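Local coordinates for transcriptional regulator, badm/rrf2 family (Thermincola potens, PDB 4CIC), which probably binds DNA through a helix-turn-helix motif as an IscR-type, Rrf2-family transcriptional regulator of iron-sulfur cluster biogenesis, at the interface of chains A and B. Residues are numbered along the deposited sequence; one frame, centred on the assembly and turned at random. Chains: chain A/B, Transcriptional regulator, badm/rrf2 family.

The interface of chains A and B. Residues chain A 15, 80, 84, 127-128, 131, 136; chain B 116-117, 119-120.
Helix 112-129 of chain B, through B:Val116, B:Trp117, B:Lys119 and B:Val120, packs against chain A helices 9-23, 80-87, 112-129 and 133-143 and the loop residue A:Ile131. Within this patch the contact is made by carbon and sulfur groups, with no polar atom close enough to bond across it. B:Val116 buries 66 Å² and splits its two methyls between partners. B:Val116 CG1, anti to its backbone N (chi1 180°), lies 3.7 Å from A:Leu128 CD2 and also meets A:Ile131 CD1, whereas B:Val116 CG2 faces the bent thioether end of A:Met136, 4.0 Å from the methyl CE. One turn on, B:Val120 crosses A:Leu128 at about a right angle, its CG2 3.5 Å from A:Leu128 CD2, so this leucine methyl is shared by both valines. The six-membered ring of B:Trp117 leads into chain A. B:Trp117 CH2 lies 3.8 Å from A:Val15 CG2 and 4.1 Å from A:Ile84 CD1, met tip to tip; the valine and indole side chains run past each other in opposite directions, with CZ2 also against A:Val15 CG2. An alanine in place of B:Trp117 would probably open a gap beside A:Val15, A:Ile84 and A:Leu128, depriving the first two of the indole they touch across the interface. At the other flank, the extended B:Lys119 lends its aliphatic stem, CD lying 4.0 Å from A:Ile131 CD1 and CB near A:Val127 CG1. The patch belongs to a two-fold symmetric interface in which each long helix 112-129 crosses to the body of the other subunit, consistent with the dimer typical of Rrf2 regulators.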
loop_
_atom_site.group_PDB
_atom_site.type_symbol
_atom_site.label_atom_id
_atom_site.label_comp_id
_atom_site.label_asym_id
_atom_site.label_seq_id
_atom_site.Cartn_x
_atom_site.Cartn_y
_atom_site.Cartn_z
ATOM N N VAL A 15 -12.984 7.578 3.933
ATOM C CA VAL A 15 -13.213 8.042 2.573
ATOM C C VAL A 15 -14.668 7.864 2.160
ATOM O O VAL A 15 -15.227 8.767 1.536
ATOM C CB VAL A 15 -12.241 7.370 1.583
ATOM C CG1 VAL A 15 -12.529 7.815 0.144
ATOM C CG2 VAL A 15 -10.824 7.740 1.973
ATOM N N VAL A 80 -7.873 12.970 -1.384
ATOM C CA VAL A 80 -8.079 11.746 -0.626
ATOM C C VAL A 80 -6.925 11.583 0.367
ATOM O O VAL A 80 -7.119 11.158 1.507
ATOM C CB VAL A 80 -8.192 10.514 -1.540
ATOM C CG1 VAL A 80 -8.302 9.262 -0.709
ATOM C CG2 VAL A 80 -9.440 10.652 -2.417
ATOM N N ILE A 84 -6.650 10.718 4.522
ATOM C CA ILE A 84 -5.827 9.650 5.071
ATOM C C ILE A 84 -4.811 10.214 6.074
ATOM O O ILE A 84 -4.627 9.661 7.147
ATOM C CB ILE A 84 -5.111 8.878 3.941
ATOM C CG1 ILE A 84 -6.144 8.171 3.040
ATOM C CG2 ILE A 84 -4.123 7.880 4.503
ATOM C CD1 ILE A 84 -7.174 7.366 3.787
ATOM N N VAL A 127 -0.640 8.882 -5.826
ATOM C CA VAL A 127 -1.992 8.574 -6.296
ATOM C C VAL A 127 -3.018 9.288 -5.437
ATOM O O VAL A 127 -3.911 9.970 -5.969
ATOM C CB VAL A 127 -2.304 7.058 -6.274
ATOM C CG1 VAL A 127 -3.782 6.809 -6.594
ATOM C CG2 VAL A 127 -1.411 6.317 -7.270
ATOM N N LEU A 128 -2.882 9.186 -4.116
ATOM C CA LEU A 128 -3.936 9.718 -3.238
ATOM C C LEU A 128 -3.955 11.243 -3.207
ATOM O O LEU A 128 -4.981 11.863 -2.895
ATOM C CB LEU A 128 -3.847 9.147 -1.829
ATOM C CG LEU A 128 -4.026 7.617 -1.755
ATOM C CD1 LEU A 128 -3.877 7.139 -0.341
ATOM C CD2 LEU A 128 -5.391 7.231 -2.323
ATOM N N ILE A 131 -6.045 12.704 -6.449
ATOM C CA ILE A 131 -7.502 12.530 -6.543
ATOM C C ILE A 131 -8.183 13.381 -5.493
ATOM O O ILE A 131 -7.883 13.266 -4.307
ATOM C CB ILE A 131 -7.886 11.050 -6.297
ATOM C CG1 ILE A 131 -7.260 10.162 -7.376
ATOM C CG2 ILE A 131 -9.402 10.861 -6.281
ATOM C CD1 ILE A 131 -7.222 8.682 -7.010
ATOM N N MET A 136 -13.756 12.414 -7.578
ATOM C CA MET A 136 -14.600 11.267 -7.264
ATOM C C MET A 136 -16.072 11.547 -7.626
ATOM O O MET A 136 -16.760 10.681 -8.176
ATOM C CB MET A 136 -14.434 10.877 -5.788
ATOM C CG MET A 136 -13.019 10.287 -5.449
ATOM S SD MET A 136 -12.879 10.013 -3.682
ATOM C CE MET A 136 -13.961 8.616 -3.419
ATOM N N VAL B 116 -10.767 4.010 -6.070
ATOM C CA VAL B 116 -9.564 4.700 -5.601
ATOM C C VAL B 116 -8.554 3.682 -5.092
ATOM O O VAL B 116 -7.361 3.754 -5.432
ATOM C CB VAL B 116 -9.862 5.703 -4.480
ATOM C CG1 VAL B 116 -8.595 6.375 -4.036
ATOM C CG2 VAL B 116 -10.825 6.773 -4.968
ATOM N N TRP B 117 -9.014 2.710 -4.308
ATOM C CA TRP B 117 -8.059 1.724 -3.782
ATOM C C TRP B 117 -7.505 0.860 -4.896
ATOM O O TRP B 117 -6.369 0.419 -4.813
ATOM C CB TRP B 117 -8.652 0.824 -2.694
ATOM C CG TRP B 117 -9.333 1.560 -1.593
ATOM C CD1 TRP B 117 -10.565 1.282 -1.086
ATOM C CD2 TRP B 117 -8.840 2.687 -0.858
ATOM N NE1 TRP B 117 -10.880 2.169 -0.082
ATOM C CE2 TRP B 117 -9.854 3.060 0.060
ATOM C CE3 TRP B 117 -7.666 3.439 -0.904
ATOM C CZ2 TRP B 117 -9.702 4.116 0.955
ATOM C CZ3 TRP B 117 -7.527 4.506 -0.022
ATOM C CH2 TRP B 117 -8.544 4.833 0.892
ATOM N N LYS B 119 -6.786 1.895 -7.793
ATOM C CA LYS B 119 -5.724 2.723 -8.363
ATOM C C LYS B 119 -4.467 2.686 -7.500
ATOM O O LYS B 119 -3.342 2.644 -8.028
ATOM C CB LYS B 119 -6.199 4.163 -8.560
ATOM C CG LYS B 119 -7.195 4.330 -9.686
ATOM C CD LYS B 119 -7.693 5.761 -9.712
ATOM C CE LYS B 119 -8.718 5.990 -10.798
ATOM N NZ LYS B 119 -9.122 7.421 -10.812
ATOM N N VAL B 120 -4.642 2.686 -6.180
ATOM C CA VAL B 120 -3.504 2.512 -5.264
ATOM C C VAL B 120 -2.834 1.165 -5.510
ATOM O O VAL B 120 -1.593 1.075 -5.621
ATOM C CB VAL B 120 -3.940 2.626 -3.788
ATOM C CG1 VAL B 120 -2.808 2.243 -2.841
ATOM C CG2 VAL B 120 -4.403 4.073 -3.493
#